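Local coordinates for protein enoyl-CoA hydratase (Mycobacterium smegmatis, PDB 3PE8) that probably catalyses the reversible hydration of 2-enoyl-CoA thioesters in fatty-acid breakdown, as a zinc-binding member of the crotonase family, at residues T40-R43 / A44-D47; R203-L206 / D207-R211. One frame throughout, in Å; residues are numbered along the deposited sequence.

How the interactions relate
Interaction 1 (40-43 with 44-47) lies in the middle of helix 35-50, which connects strands 19-24 and 56-61, whereas interaction 2 (203-206 with 207-211) belongs to the first turns of the long helix 199-234, which closes the modelled chain. Their centres are 20 Å apart and their nearest atoms about 10 Å, so the two do not touch. Both pair an aromatic or imidazole ring with a leucine one helical turn away. The side chain of Phe42 in interaction 1 is about 8 Å from that of Glu109, which binds zinc together with His129, and about 10 Å from the metal. Interaction 2 is remote from that site and reaches a second subunit instead.

Interaction 1 (T40-R43 / A44-D47); sequences TFFR and ALSD
The Phe41 ring carries Leu45 CG over one face, 4.0 Å above its plane and shifted toward the rim, while the closest approach of the two side chains is CE2 of Phe41 to CD1 of Leu45 at 3.6 Å. The neighbouring Phe42 ring has Phe41 CD2 over one of its faces and meets Leu45 CD1 obliquely, at 4.3 Å from its own CD1. This methyl thus packs on Phe41 and only loosely on Phe42. Phe41 can reach it because its CG is anti to the backbone N (chi1 177°), which turns the ring along the helix toward the next turn. The backbone that carries these rings is held by the i to i+4 bonds of an alpha helix, from Ala44 N to Thr40 O through Asp47 N to Arg43 O. Phe42 O accepts the longest of them, 3.3 Å from Ser46 N, and also a hydrogen bond donated by a water that lies 2.7 Å from Ser46 OG, so the serine reaches this carbonyl through the water. The Arg43 and Asp47 side chains run side by side, CG of Arg43 being 3.8 Å from OD2 of Asp47. The small Ala44 suits the side facing the sheet, where it packs on Leu11 and Leu22. Chemically the turn is divided, with Phe41, Ala44 and Leu45 against the sheet, Phe42 edge-to-face with Trp138, and Arg43 and Asp47 outward. Since NE of Arg43 stays 4.8 Å from OD2 of Asp47, any attraction is probably weak and without a direct ion pair, the guanidinium turning back to a weak NH1 bond with Ser39 OG.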
# COMPACT_ATOMS: atom_id res chain seq x y z
N THR A 40 23.38 -10.01 -23.73
CA THR A 40 22.80 -10.29 -25.05
C THR A 40 21.27 -10.48 -24.95
O THR A 40 20.51 -9.94 -25.76
CB THR A 40 23.49 -11.51 -25.70
OG1 THR A 40 24.90 -11.26 -25.82
CG2 THR A 40 22.93 -11.77 -27.10
N PHE A 41 20.85 -11.24 -23.95
CA PHE A 41 19.41 -11.52 -23.78
C PHE A 41 18.62 -10.27 -23.46
O PHE A 41 17.58 -9.97 -24.09
CB PHE A 41 19.22 -12.57 -22.69
CG PHE A 41 17.78 -12.87 -22.41
CD1 PHE A 41 17.00 -13.55 -23.33
CD2 PHE A 41 17.19 -12.41 -21.24
CE1 PHE A 41 15.65 -13.80 -23.06
CE2 PHE A 41 15.85 -12.66 -20.98
CZ PHE A 41 15.09 -13.35 -21.91
N PHE A 42 19.09 -9.51 -22.47
CA PHE A 42 18.38 -8.32 -22.06
C PHE A 42 18.35 -7.28 -23.17
O PHE A 42 17.33 -6.60 -23.36
CB PHE A 42 18.89 -7.78 -20.71
CG PHE A 42 18.60 -8.70 -19.54
CD1 PHE A 42 17.29 -9.07 -19.25
CD2 PHE A 42 19.62 -9.24 -18.78
CE1 PHE A 42 17.01 -9.96 -18.22
CE2 PHE A 42 19.32 -10.13 -17.73
CZ PHE A 42 18.01 -10.46 -17.44
N ARG A 43 19.44 -7.16 -23.94
CA ARG A 43 19.46 -6.31 -25.11
C ARG A 43 18.47 -6.78 -26.19
O ARG A 43 17.79 -5.98 -26.80
CB ARG A 43 20.88 -6.20 -25.69
CG ARG A 43 20.97 -5.33 -26.94
CD ARG A 43 22.43 -5.08 -27.33
NE ARG A 43 23.04 -6.34 -27.78
CZ ARG A 43 23.99 -7.04 -27.15
NH1 ARG A 43 24.53 -6.63 -25.99
NH2 ARG A 43 24.42 -8.17 -27.70
N ALA A 44 18.39 -8.09 -26.39
CA ALA A 44 17.45 -8.65 -27.37
C ALA A 44 15.99 -8.36 -27.02
O ALA A 44 15.17 -8.08 -27.91
CB ALA A 44 17.69 -10.18 -27.52
N LEU A 45 15.66 -8.37 -25.73
CA LEU A 45 14.31 -7.99 -25.28
C LEU A 45 14.00 -6.54 -25.64
O LEU A 45 12.93 -6.24 -26.19
CB LEU A 45 14.12 -8.25 -23.78
CG LEU A 45 13.96 -9.71 -23.34
CD1 LEU A 45 13.90 -9.79 -21.81
CD2 LEU A 45 12.75 -10.39 -23.99
N SER A 46 14.94 -5.65 -25.35
CA SER A 46 14.79 -4.25 -25.66
C SER A 46 14.68 -4.03 -27.16
O SER A 46 13.85 -3.24 -27.65
CB SER A 46 15.99 -3.47 -25.12
OG SER A 46 15.79 -3.31 -23.74
N ASP A 47 15.49 -4.75 -27.91
CA ASP A 47 15.48 -4.61 -29.36
C ASP A 47 14.13 -5.07 -29.92
O ASP A 47 13.57 -4.44 -30.84
CB ASP A 47 16.63 -5.40 -30.01
CG ASP A 47 18.00 -4.70 -29.89
OD1 ASP A 47 18.11 -3.51 -29.55
OD2 ASP A 47 19.00 -5.38 -30.19
O HOH W 1 17.66 -3.92 -21.93

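Interaction 2 (R203-L206 / D207-R211); sequences RALL and DSYHR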
# COMPACT_ATOMS: atom_id res chain seq x y z
N ARG A 203 -1.02 -3.87 -26.53
CA ARG A 203 0.07 -3.19 -25.84
C ARG A 203 -0.43 -2.27 -24.74
O ARG A 203 0.18 -2.22 -23.68
CB ARG A 203 0.94 -2.43 -26.84
CG ARG A 203 1.67 -3.38 -27.80
CD ARG A 203 2.43 -2.63 -28.90
NE ARG A 203 2.74 -3.53 -30.03
CZ ARG A 203 3.39 -3.16 -31.13
NH1 ARG A 203 3.79 -1.90 -31.27
NH2 ARG A 203 3.63 -4.04 -32.10
N ALA A 204 -1.53 -1.55 -24.98
CA ALA A 204 -2.10 -0.69 -23.96
C ALA A 204 -2.59 -1.51 -22.75
O ALA A 204 -2.34 -1.16 -21.58
CB ALA A 204 -3.23 0.19 -24.56
N LEU A 205 -3.24 -2.63 -23.02
CA LEU A 205 -3.75 -3.47 -21.95
C LEU A 205 -2.59 -4.12 -21.20
O LEU A 205 -2.58 -4.14 -19.96
CB LEU A 205 -4.76 -4.49 -22.44
CG LEU A 205 -5.40 -5.32 -21.32
CD1 LEU A 205 -5.89 -4.54 -20.06
CD2 LEU A 205 -6.54 -6.16 -21.91
N LEU A 206 -1.59 -4.64 -21.91
CA LEU A 206 -0.43 -5.25 -21.21
C LEU A 206 0.39 -4.22 -20.40
O LEU A 206 0.82 -4.49 -19.29
CB LEU A 206 0.45 -6.07 -22.16
CG LEU A 206 1.56 -6.83 -21.46
CD1 LEU A 206 1.00 -7.82 -20.39
CD2 LEU A 206 2.42 -7.59 -22.47
N ASP A 207 0.56 -3.02 -20.95
CA ASP A 207 1.21 -1.95 -20.21
C ASP A 207 0.46 -1.69 -18.91
O ASP A 207 1.07 -1.54 -17.85
CB ASP A 207 1.28 -0.70 -21.07
CG ASP A 207 2.31 0.33 -20.59
OD1 ASP A 207 3.29 0.02 -19.89
OD2 ASP A 207 2.10 1.51 -21.01
N SER A 208 -0.86 -1.68 -19.00
CA SER A 208 -1.65 -1.47 -17.81
C SER A 208 -1.50 -2.61 -16.79
O SER A 208 -1.31 -2.36 -15.58
CB SER A 208 -3.12 -1.22 -18.16
OG SER A 208 -3.82 -0.89 -16.98
N TYR A 209 -1.56 -3.86 -17.24
CA TYR A 209 -1.32 -4.99 -16.35
C TYR A 209 0.06 -4.85 -15.67
O TYR A 209 0.20 -5.11 -14.50
CB TYR A 209 -1.34 -6.30 -17.13
CG TYR A 209 -2.71 -6.97 -17.33
CD1 TYR A 209 -3.55 -7.20 -16.27
CD2 TYR A 209 -3.09 -7.50 -18.57
CE1 TYR A 209 -4.76 -7.84 -16.43
CE2 TYR A 209 -4.30 -8.15 -18.73
CZ TYR A 209 -5.15 -8.32 -17.67
OH TYR A 209 -6.37 -9.01 -17.77
N HIS A 210 1.08 -4.44 -16.43
CA HIS A 210 2.39 -4.28 -15.88
C HIS A 210 2.45 -3.16 -14.83
O HIS A 210 3.12 -3.30 -13.80
CB HIS A 210 3.41 -3.98 -16.98
CG HIS A 210 3.74 -5.14 -17.87
ND1 HIS A 210 4.47 -4.99 -19.02
CD2 HIS A 210 3.44 -6.46 -17.77
CE1 HIS A 210 4.62 -6.18 -19.59
NE2 HIS A 210 4.02 -7.09 -18.84
N ARG A 211 1.80 -2.04 -15.11
CA ARG A 211 1.73 -0.95 -14.15
C ARG A 211 1.02 -1.33 -12.84
O ARG A 211 1.45 -1.01 -11.74
CB ARG A 211 1.01 0.26 -14.79
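Leu206 leans along the helix toward His210 because its CG stands opposite its own backbone N (chi1 -174°), and His210 comes back to meet it with CG opposite the carbonyl carbon (chi1 -72°). The outcome is a CH-pi contact: Leu206 CG lies 3.9 Å from the centroid of the imidazole, 27° off the ring normal. Its CD1 methyl comes closest to the ring at NE2 of His210, 3.5 Å away. The carbonyl oxygen of Leu206 also lies over a face of this imidazole, 3.3 Å above the plane toward the rim, while accepting the backbone N-H of His210. Histidine suits the place because its face takes up the leucine while its nitrogens remain available at the edge: NE2 hydrogen-bonds to Asp115 OD1, and ND1 makes a weak hydrogen bond to Met91 O. This pairing at both nitrogens should restrict rotation of the ring.

One residue back along the helix a looser leucine-ring pair follows the same i to i+4 spacing, with Leu205 CD1 over one face of Tyr209, offset toward the rim; the shortest side-chain approach there is from Leu205 CG to Tyr209 CE2, at 4.0 Å. The tyrosine hydroxyl hydrogen-bonds with Ser157 OG of the second subunit, and the small Ala204 and Ser208 allow close approach of Trp231 and Ala227 of that subunit. Arg203 extends away to a salt bridge with Asp55. Backbone bonds from Tyr209 N to Leu205 O and from His210 N to Leu206 O link the same residues as the two side-chain pairs. The arrangement fits the crotonase fold, whose C-terminal helices take part in subunit association.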